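Local atomic coordinates of lipoprotein (Klebsiella pneumoniae subsp. pneumoniae, PDB entry 4HWM), a protein that is of unknown function, a YedD-family protein that is probably a bacterial lipoprotein and folds as an eight-stranded antiparallel beta barrel. Residues Asp7-Val12 / Pro64-Asn69; Ala19-Phe24 / Tyr84-Glu89; Gly29-Met34 / Asp96-Ser101; Asp38-Leu43 / Cys54-Arg59. One frame throughout, in Å; residues are numbered along the deposited sequence.

Interaction 1: Asp7-Val12 / Pro64-Asn69; sequences DRYEDV and PGKLMN
K66 meets Y9 in two ways at once: its ammonium group lies over the tyrosine ring and also donates to the carbonyl of that same residue. NZ stands 4.3 Å from the centroid of the Y9 ring and 13° off the ring normal, which identifies a cation-pi contact, while K66 NZ to Y9 O, at 2.9 Å, is a hydrogen bond. K66 CE adds a CH-pi contact over the same ring, its closest ring atom being Y9 CZ at 3.6 Å. The K66 chain runs extended from CG to NZ, which carries the charge from the strand to the short 3-10 segment 9-11. There Y9 O also accepts from V12 N, and the two donors arrive from opposite faces of the carbonyl plane. The contact thus pins the N-terminal part of the modelled chain, ahead of the first strand, against strand 60-70 of the antiparallel barrel. Y9 CG stands anti to the backbone N (chi1 -179°), and at the far end of the ring Y9 OH comes within 3.2 Å of G65 CA, near the ring plane at its edge. V12 CG1 packs on K66 CD at 4.2 Å. Outside the pair, the Y9 side chain also touches A79 and L81.

Interaction 2: Ala19-Phe24 / Tyr84-Glu89; sequences AGLAGF and YPVERE
The R88 guanidinium lies against the backbone of G20: G20 CA sits 3.6 Å above its plane, offset toward the rim, and G20 O is over a face too. At the edge of the group, in its plane, a water accepts from R88 NE at 2.8 Å and donates to A19 O, so it bridges strand and loop. The direct bond from R88 NH2 to A19 O is weak, with a length of 3.3 Å and an N-H...acceptor angle of 127°. R88 CD approaches G20 O to 3.3 Å. The bend at chi3 (74°) places NE on the loop side after an extended start, and NH1 turns to G90 O, a stronger partner outside the two segments. G20, at phi 96°, has no side chain, and R88 lies directly against its backbone. Deeper in, L21 CD1 meets V86 CG1 at 4.0 Å, the two side chains crossing at a slant, and the same methyl of L21 lies 4.2 Å from R88 CD. A polar outer layer therefore overlies an apolar inner one. The arrangement joins the loop leading into strand 23-26 to strand 83-89 of the barrel; I93 on strand 92-95 touches both L21 and R88, and R102 on strand 98-103 donates to G20 O.

Interaction 3: Gly29-Met34 / Asp96-Ser101; sequences GPQSAM and DRMTLS
Q31 and M98 cross at about a right angle, and the amide end of Q31 reaches past M98 to the backbone of the next residue. T99 N donates to Q31 OE1 at 3.0 Å with an N-H...acceptor angle of 170°, a nearly straight bond although the donor lies above the plane of the side-chain carbonyl. The bend at chi2 (-66°) sets the Q31 CD beside the strand, and OE1 also rests 3.4 Å from M98 CB. The other end of the amide is held: Q31 NE2 donates to G29 O at 3.0 Å, with that oxygen close to the amide plane. Two bonds to opposite ends of the group thus fix its rotation. Q31 to M34 form a type I beta turn, closed by M34 N to Q31 O, in the loop between strands 23-26 and 40-45, and this turn packs on the start of strand 98-103 of the barrel. In one of two M34 conformers, the selenomethionines M34 and M98 cross at about a right angle, their SE atoms 3.8 Å apart; both side chains touch A41 and R55. Beyond them A33 CB lies obliquely to the R97 guanidinium, 3.5 Å from NH1. Two waters tie A33 to R97: one accepts from A33 N and donates to R97 O, while the other, in the guanidinium plane, accepts from R97 NH2 and donates to A33 O at 2.7 Å.

Interaction 4: Asp38-Leu43 / Cys54-Arg59; sequences DAIASL and CRQWQR
Four backbone hydrogen bonds join I40 to Q56 and S42 to C54, each pair bonded in both directions. Q56 N to I40 O, at 2.8 Å, runs nearly along the C=O axis, and C54 N to S42 O is the straightest of the four (N-H...acceptor angle 173°). Between them A41 and R55 form a non-hydrogen-bonded pair with CA atoms 4.2 Å apart. The short strand axes run antiparallel at 170°, 4.7 Å apart at their closest, as expected for the hairpin of strands 40-45 and 50-56. CA-H...O contacts fill in the ladder, including R55 CA to I40 O at 3.3 Å. Side chains alternate across the sheet: A41 CB packs on R55 CG on one face, while I40 CB meets Q56 CG on the other. A water donates to C54 O and bonds S42 OG. Past the strand ends A39 CB touches W57 CB at 3.7 Å, and a second water, in the plane of the indole, links W57 NE1 to D38 OD2. R55 carries its charge to D53 and D96, both through salt bridges. The backbone ladder thus sets the register without side-chain bonds, and the disulfide from C54 to C110 ties this strand covalently to helix 108-118.

All four contacts reach one closed antiparallel sheet of eight strands, ordered as in the sequence. Interaction 4, a local hairpin, falls within the span of each of the other three, whose segments are 52 to 62 residues apart and alternate along the chain. Interactions 3 and 4 lie closest, centres about 10 Å apart, touching through the D96-R55 salt bridge and M98 packing on A41. Interaction 2 touches interaction 1 through L21 and L67, and interaction 3 through Y84 and D96. Interactions 1 and 3, centres about 24 Å apart, sit on opposite sides of the chain's centre. Interactions 1 to 3 join the N-terminal segment and two loops to barrel strands; interaction 4 pairs two barrel strands.

Interaction 1: Asp7-Val12 / Pro64-Asn69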
# COMPACT_ATOMS: atom_id res chain seq x y z
N ASP A 7 2.11 15.66 -15.36
CA ASP A 7 2.18 14.18 -15.33
C ASP A 7 0.80 13.56 -14.99
O ASP A 7 0.03 14.07 -14.17
CB ASP A 7 3.33 13.64 -14.43
CG ASP A 7 3.39 14.25 -13.02
OD1 ASP A 7 2.66 15.22 -12.71
OD2 ASP A 7 4.20 13.74 -12.20
N ARG A 8 0.49 12.48 -15.70
CA ARG A 8 -0.75 11.74 -15.53
C ARG A 8 -0.42 10.43 -14.84
O ARG A 8 0.62 9.82 -15.11
CB ARG A 8 -1.38 11.39 -16.89
CG ARG A 8 -1.84 12.53 -17.76
CD ARG A 8 -2.81 12.02 -18.80
NE ARG A 8 -2.27 10.89 -19.56
CZ ARG A 8 -2.98 9.89 -20.08
NH1 ARG A 8 -4.32 9.89 -20.02
NH2 ARG A 8 -2.36 8.91 -20.73
N TYR A 9 -1.31 9.96 -13.99
CA TYR A 9 -1.15 8.62 -13.41
C TYR A 9 -0.96 7.51 -14.43
O TYR A 9 -0.14 6.61 -14.22
CB TYR A 9 -2.35 8.30 -12.52
CG TYR A 9 -2.30 6.96 -11.85
CD1 TYR A 9 -1.43 6.73 -10.78
CD2 TYR A 9 -3.10 5.91 -12.29
CE1 TYR A 9 -1.39 5.49 -10.15
CE2 TYR A 9 -3.09 4.67 -11.66
CZ TYR A 9 -2.22 4.47 -10.58
OH TYR A 9 -2.19 3.26 -9.93
N GLU A 10 -1.69 7.59 -15.54
CA GLU A 10 -1.65 6.56 -16.59
C GLU A 10 -0.28 6.43 -17.21
O GLU A 10 0.04 5.37 -17.73
CB GLU A 10 -2.66 6.89 -17.72
CG GLU A 10 -4.10 6.76 -17.30
CD GLU A 10 -4.66 8.01 -16.64
OE1 GLU A 10 -3.91 9.01 -16.35
OE2 GLU A 10 -5.90 8.01 -16.45
N ASP A 11 0.50 7.51 -17.15
CA ASP A 11 1.81 7.57 -17.79
C ASP A 11 2.95 7.25 -16.84
O ASP A 11 4.11 7.19 -17.26
CB ASP A 11 2.02 8.96 -18.42
CG ASP A 11 0.95 9.31 -19.46
OD1 ASP A 11 0.49 8.41 -20.19
OD2 ASP A 11 0.59 10.52 -19.58
N VAL A 12 2.63 7.02 -15.57
CA VAL A 12 3.64 6.69 -14.58
C VAL A 12 4.19 5.33 -14.87
O VAL A 12 3.45 4.38 -15.12
CB VAL A 12 3.08 6.68 -13.13
CG1 VAL A 12 4.07 5.97 -12.17
CG2 VAL A 12 2.81 8.09 -12.69
N PRO A 64 -6.00 2.12 -5.15
CA PRO A 64 -4.93 1.49 -5.92
C PRO A 64 -3.78 2.48 -6.17
O PRO A 64 -3.96 3.69 -6.14
CB PRO A 64 -5.64 1.07 -7.22
CG PRO A 64 -7.13 0.89 -6.79
CD PRO A 64 -7.31 2.05 -5.84
N GLY A 65 -2.59 1.95 -6.46
CA GLY A 65 -1.44 2.77 -6.81
C GLY A 65 -0.38 1.94 -7.54
O GLY A 65 -0.62 0.80 -7.91
N LYS A 66 0.77 2.57 -7.72
CA LYS A 66 1.90 1.98 -8.41
C LYS A 66 3.17 2.38 -7.71
O LYS A 66 3.30 3.53 -7.33
CB LYS A 66 2.04 2.56 -9.84
CG LYS A 66 0.93 2.28 -10.76
CD LYS A 66 1.10 3.03 -12.07
CE LYS A 66 -0.05 2.84 -13.00
NZ LYS A 66 0.13 3.76 -14.20
N LEU A 67 4.14 1.48 -7.63
CA LEU A 67 5.47 1.88 -7.18
C LEU A 67 6.18 2.68 -8.26
O LEU A 67 5.99 2.43 -9.47
CB LEU A 67 6.33 0.67 -6.89
CG LEU A 67 5.90 -0.25 -5.77
CD1 LEU A 67 6.94 -1.38 -5.67
CD2 LEU A 67 5.73 0.49 -4.43
N MSE A 68 6.97 3.65 -7.82
CA MSE A 68 7.82 4.45 -8.70
C MSE A 68 9.19 4.49 -8.06
O MSE A 68 9.34 4.59 -6.84
CB MSE A 68 7.24 5.85 -8.83
CG MSE A 68 8.04 6.80 -9.72
SE MSE A 68 7.23 8.57 -9.72
CE MSE A 68 7.79 9.09 -7.91
N ASN A 69 10.22 4.40 -8.91
CA ASN A 69 11.59 4.58 -8.50
C ASN A 69 11.98 6.00 -8.93
O ASN A 69 11.87 6.34 -10.12
CB ASN A 69 12.46 3.52 -9.18
CG ASN A 69 13.78 3.27 -8.47
OD1 ASN A 69 13.91 3.46 -7.26
ND2 ASN A 69 14.75 2.79 -9.22

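Interaction 2: Ala19-Phe24 / Tyr84-Glu89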
# COMPACT_ATOMS: atom_id res chain seq x y z
N ALA A 19 13.40 -6.69 -4.08
CA ALA A 19 13.37 -7.91 -3.32
C ALA A 19 13.00 -7.65 -1.86
O ALA A 19 13.59 -6.79 -1.20
CB ALA A 19 14.75 -8.61 -3.39
N GLY A 20 12.02 -8.40 -1.37
CA GLY A 20 11.59 -8.34 0.01
C GLY A 20 10.38 -7.45 0.26
O GLY A 20 9.83 -7.53 1.32
N LEU A 21 10.00 -6.60 -0.71
CA LEU A 21 8.92 -5.64 -0.51
C LEU A 21 7.56 -6.20 -0.91
O LEU A 21 6.57 -5.86 -0.29
CB LEU A 21 9.18 -4.33 -1.22
CG LEU A 21 8.15 -3.21 -0.98
CD1 LEU A 21 8.06 -2.84 0.53
CD2 LEU A 21 8.42 -2.00 -1.88
N ALA A 22 7.51 -7.06 -1.91
CA ALA A 22 6.24 -7.62 -2.34
C ALA A 22 5.60 -8.38 -1.19
O ALA A 22 6.25 -9.16 -0.49
CB ALA A 22 6.41 -8.52 -3.58
N GLY A 23 4.31 -8.14 -0.98
CA GLY A 23 3.60 -8.80 0.12
C GLY A 23 2.40 -8.00 0.57
O GLY A 23 1.97 -7.07 -0.09
N PHE A 24 1.86 -8.46 1.68
CA PHE A 24 0.84 -7.77 2.44
C PHE A 24 1.49 -7.16 3.69
O PHE A 24 2.25 -7.83 4.38
CB PHE A 24 -0.24 -8.73 2.93
CG PHE A 24 -0.99 -9.46 1.84
CD1 PHE A 24 -1.47 -8.80 0.75
CD2 PHE A 24 -1.25 -10.80 1.97
CE1 PHE A 24 -2.20 -9.48 -0.22
CE2 PHE A 24 -1.96 -11.50 1.01
CZ PHE A 24 -2.45 -10.83 -0.09
N TYR A 84 4.16 8.72 -1.75
CA TYR A 84 4.59 8.36 -0.43
C TYR A 84 5.84 7.49 -0.47
O TYR A 84 5.80 6.38 -1.01
CB TYR A 84 3.50 7.52 0.24
CG TYR A 84 2.14 8.16 0.37
CD1 TYR A 84 1.95 9.30 1.11
CD2 TYR A 84 1.03 7.56 -0.19
CE1 TYR A 84 0.67 9.86 1.24
CE2 TYR A 84 -0.24 8.10 -0.04
CZ TYR A 84 -0.42 9.25 0.67
OH TYR A 84 -1.70 9.77 0.79
N PRO A 85 6.93 7.95 0.17
CA PRO A 85 8.10 7.09 0.24
C PRO A 85 7.83 5.85 1.07
O PRO A 85 7.14 5.92 2.09
CB PRO A 85 9.17 8.00 0.89
CG PRO A 85 8.43 9.10 1.54
CD PRO A 85 7.17 9.28 0.77
N VAL A 86 8.37 4.74 0.63
CA VAL A 86 8.27 3.46 1.32
C VAL A 86 9.68 3.00 1.69
O VAL A 86 10.54 2.87 0.81
CB VAL A 86 7.64 2.39 0.41
CG1 VAL A 86 7.48 1.06 1.14
CG2 VAL A 86 6.31 2.86 -0.10
N GLU A 87 9.92 2.78 2.98
CA GLU A 87 11.22 2.29 3.42
C GLU A 87 11.00 0.99 4.18
O GLU A 87 10.17 0.90 5.07
CB GLU A 87 11.95 3.33 4.27
CG GLU A 87 12.59 4.46 3.43
CD GLU A 87 13.62 3.95 2.41
OE1 GLU A 87 14.61 3.32 2.82
OE2 GLU A 87 13.43 4.18 1.19
N ARG A 88 11.77 -0.04 3.84
CA ARG A 88 11.63 -1.32 4.46
C ARG A 88 12.84 -1.65 5.34
O ARG A 88 13.99 -1.36 4.98
CB ARG A 88 11.49 -2.41 3.39
CG ARG A 88 11.17 -3.78 3.97
CD ARG A 88 10.96 -4.82 2.86
NE ARG A 88 12.21 -5.25 2.21
CZ ARG A 88 13.01 -6.19 2.69
NH1 ARG A 88 12.72 -6.81 3.82
NH2 ARG A 88 14.12 -6.54 2.02
N GLU A 89 12.55 -2.25 6.49
CA GLU A 89 13.56 -2.90 7.33
C GLU A 89 13.02 -4.25 7.78
O GLU A 89 12.22 -4.37 8.73
CB GLU A 89 13.98 -2.06 8.53
CG GLU A 89 15.38 -2.45 9.04
CD GLU A 89 16.48 -1.98 8.10
OE1 GLU A 89 16.79 -0.77 8.11
OE2 GLU A 89 17.01 -2.82 7.33
O HOH W 1 12.86 -3.99 -0.23

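Interaction 3: Gly29-Met34 / Asp96-Ser101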
# COMPACT_ATOMS: atom_id res chain seq x y z
N GLY A 29 -0.68 -2.35 15.66
CA GLY A 29 -1.11 -1.68 16.87
C GLY A 29 -1.47 -0.27 16.54
O GLY A 29 -1.46 0.12 15.37
N PRO A 30 -1.82 0.51 17.56
CA PRO A 30 -2.27 1.88 17.36
C PRO A 30 -1.22 2.73 16.65
O PRO A 30 -0.02 2.64 16.95
CB PRO A 30 -2.50 2.37 18.79
CG PRO A 30 -2.87 1.14 19.54
CD PRO A 30 -1.95 0.11 18.98
N GLN A 31 -1.67 3.51 15.69
CA GLN A 31 -0.83 4.45 14.95
C GLN A 31 -1.29 5.86 15.25
O GLN A 31 -2.44 6.19 14.98
CB GLN A 31 -0.98 4.21 13.45
CG GLN A 31 -0.68 2.77 13.05
CD GLN A 31 0.76 2.41 13.25
OE1 GLN A 31 1.67 3.06 12.73
NE2 GLN A 31 0.98 1.33 14.00
N SER A 32 -0.38 6.71 15.76
CA SER A 32 -0.75 8.07 16.17
C SER A 32 -1.25 8.93 15.02
O SER A 32 -1.97 9.91 15.25
CB SER A 32 0.44 8.73 16.87
OG SER A 32 1.53 8.89 16.00
N ALA A 33 -0.86 8.59 13.77
CA ALA A 33 -1.31 9.30 12.59
C ALA A 33 -2.78 9.09 12.26
O ALA A 33 -3.38 9.89 11.55
CB ALA A 33 -0.46 8.89 11.36
N MSE A 34 -3.37 8.02 12.80
CA MSE A 34 -4.70 7.62 12.43
C MSE A 34 -5.75 8.17 13.38
O MSE A 34 -5.44 8.67 14.46
CB MSE A 34 -4.75 6.11 12.35
CG MSE A 34 -3.82 5.54 11.25
SE MSE A 34 -4.15 3.69 10.83
CE MSE A 34 -5.56 3.95 9.50
N ASP A 96 3.81 6.47 4.98
CA ASP A 96 2.91 7.58 5.30
C ASP A 96 2.76 7.79 6.82
O ASP A 96 1.66 7.85 7.35
CB ASP A 96 1.56 7.40 4.61
CG ASP A 96 0.73 8.67 4.59
OD1 ASP A 96 1.30 9.78 4.71
OD2 ASP A 96 -0.50 8.53 4.47
N ARG A 97 3.88 7.87 7.50
CA ARG A 97 3.93 8.22 8.93
C ARG A 97 3.42 7.10 9.85
O ARG A 97 3.16 7.32 11.04
CB ARG A 97 3.21 9.57 9.19
CG ARG A 97 3.77 10.70 8.29
CD ARG A 97 3.15 12.10 8.50
NE ARG A 97 1.78 12.14 8.00
CZ ARG A 97 0.68 12.00 8.75
NH1 ARG A 97 0.75 11.86 10.07
NH2 ARG A 97 -0.50 12.03 8.18
N MSE A 98 3.38 5.88 9.32
CA MSE A 98 2.98 4.70 10.06
C MSE A 98 4.01 3.60 9.92
O MSE A 98 4.90 3.68 9.07
CB MSE A 98 1.66 4.16 9.52
CG MSE A 98 0.53 5.19 9.51
SE MSE A 98 -1.09 4.58 8.73
CE MSE A 98 -0.49 4.56 6.87
N THR A 99 3.87 2.59 10.76
CA THR A 99 4.70 1.39 10.69
C THR A 99 3.79 0.22 10.42
O THR A 99 2.83 -0.02 11.16
CB THR A 99 5.45 1.14 12.01
OG1 THR A 99 6.32 2.26 12.26
CG2 THR A 99 6.31 -0.13 11.94
N LEU A 100 4.09 -0.52 9.34
CA LEU A 100 3.30 -1.69 8.94
C LEU A 100 4.20 -2.92 8.98
O LEU A 100 5.37 -2.84 8.63
CB LEU A 100 2.71 -1.53 7.55
CG LEU A 100 1.57 -0.53 7.37
CD1 LEU A 100 1.98 0.90 7.63
CD2 LEU A 100 0.90 -0.68 6.02
N SER A 101 3.62 -4.04 9.38
CA SER A 101 4.30 -5.31 9.50
C SER A 101 3.87 -6.29 8.43
O SER A 101 2.72 -6.30 8.00
CB SER A 101 3.99 -5.91 10.87
OG SER A 101 4.48 -5.04 11.89
O HOH W 2 1.39 6.78 13.10
O HOH W 3 -2.39 12.05 10.25

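Interaction 4: Asp38-Leu43 / Cys54-Arg59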
# COMPACT_ATOMS: atom_id res chain seq x y z
N ASP A 38 -7.77 1.92 17.28
CA ASP A 38 -8.20 0.68 16.61
C ASP A 38 -8.20 0.76 15.09
O ASP A 38 -8.42 -0.26 14.42
CB ASP A 38 -9.59 0.26 17.06
CG ASP A 38 -9.64 -0.15 18.52
OD1 ASP A 38 -8.63 -0.68 19.07
OD2 ASP A 38 -10.74 0.05 19.06
N ALA A 39 -7.92 1.94 14.54
CA ALA A 39 -7.83 2.08 13.09
C ALA A 39 -6.65 1.21 12.58
O ALA A 39 -5.64 1.06 13.28
CB ALA A 39 -7.66 3.55 12.68
N ILE A 40 -6.83 0.67 11.38
CA ILE A 40 -5.87 -0.23 10.75
C ILE A 40 -5.53 0.32 9.36
O ILE A 40 -6.41 0.76 8.63
CB ILE A 40 -6.45 -1.67 10.60
CG1 ILE A 40 -6.86 -2.24 11.95
CG2 ILE A 40 -5.46 -2.63 9.90
CD1 ILE A 40 -7.81 -3.40 11.87
N ALA A 41 -4.26 0.28 8.99
CA ALA A 41 -3.83 0.52 7.63
C ALA A 41 -3.12 -0.69 7.07
O ALA A 41 -2.37 -1.37 7.75
CB ALA A 41 -2.94 1.75 7.55
N SER A 42 -3.34 -0.91 5.79
CA SER A 42 -2.74 -2.02 5.06
C SER A 42 -2.20 -1.53 3.72
O SER A 42 -2.74 -0.59 3.12
CB SER A 42 -3.79 -3.11 4.78
OG SER A 42 -4.37 -3.60 5.97
N LEU A 43 -1.16 -2.20 3.26
CA LEU A 43 -0.59 -1.92 1.94
C LEU A 43 -0.30 -3.26 1.27
O LEU A 43 0.40 -4.08 1.82
CB LEU A 43 0.73 -1.12 2.04
CG LEU A 43 1.33 -0.64 0.71
CD1 LEU A 43 0.45 0.39 0.02
CD2 LEU A 43 2.75 -0.09 0.96
N CYS A 54 -5.15 0.53 1.91
CA CYS A 54 -6.50 0.32 2.47
C CYS A 54 -6.46 0.64 3.94
O CYS A 54 -5.71 0.02 4.68
CB CYS A 54 -6.94 -1.12 2.22
SG CYS A 54 -8.60 -1.50 2.74
N ARG A 55 -7.26 1.61 4.35
CA ARG A 55 -7.27 2.05 5.74
C ARG A 55 -8.69 1.98 6.25
O ARG A 55 -9.61 2.26 5.51
CB ARG A 55 -6.74 3.45 5.84
CG ARG A 55 -5.37 3.55 5.21
CD ARG A 55 -4.76 4.87 5.40
NE ARG A 55 -3.67 5.12 4.46
CZ ARG A 55 -2.76 6.07 4.56
NH1 ARG A 55 -2.78 6.94 5.57
NH2 ARG A 55 -1.86 6.19 3.60
N GLN A 56 -8.88 1.59 7.49
CA GLN A 56 -10.21 1.34 8.00
C GLN A 56 -10.33 1.69 9.47
O GLN A 56 -9.41 1.49 10.27
CB GLN A 56 -10.59 -0.12 7.80
CG GLN A 56 -9.72 -1.12 8.49
CD GLN A 56 -10.07 -2.52 8.11
OE1 GLN A 56 -11.08 -3.07 8.61
NE2 GLN A 56 -9.27 -3.12 7.25
N TRP A 57 -11.50 2.22 9.81
CA TRP A 57 -11.92 2.30 11.20
C TRP A 57 -13.45 2.26 11.19
O TRP A 57 -14.02 1.19 11.04
CB TRP A 57 -11.31 3.51 11.90
CG TRP A 57 -11.73 3.57 13.34
CD1 TRP A 57 -11.79 2.52 14.23
CD2 TRP A 57 -12.16 4.72 14.04
NE1 TRP A 57 -12.25 2.97 15.44
CE2 TRP A 57 -12.49 4.32 15.35
CE3 TRP A 57 -12.31 6.06 13.68
CZ2 TRP A 57 -12.95 5.21 16.31
CZ3 TRP A 57 -12.77 6.95 14.63
CH2 TRP A 57 -13.10 6.52 15.94
N GLN A 58 -14.11 3.41 11.27
CA GLN A 58 -15.56 3.46 11.11
C GLN A 58 -15.96 3.27 9.66
O GLN A 58 -17.05 2.78 9.37
CB GLN A 58 -16.18 4.75 11.66
CG GLN A 58 -15.91 5.01 13.13
CD GLN A 58 -16.49 3.98 14.03
OE1 GLN A 58 -17.67 3.63 13.91
NE2 GLN A 58 -15.67 3.45 14.93
N ARG A 59 -15.09 3.70 8.74
CA ARG A 59 -15.25 3.51 7.32
C ARG A 59 -13.93 3.04 6.73
O ARG A 59 -12.89 3.17 7.36
CB ARG A 59 -15.67 4.81 6.64
CG ARG A 59 -17.06 5.28 7.06
CD ARG A 59 -17.48 6.55 6.33
NE ARG A 59 -16.68 7.70 6.75
CZ ARG A 59 -16.56 8.86 6.09
NH1 ARG A 59 -17.19 9.06 4.95
NH2 ARG A 59 -15.78 9.81 6.58
O HOH W 4 -12.33 1.82 18.13
O HOH W 5 -6.66 -1.96 6.58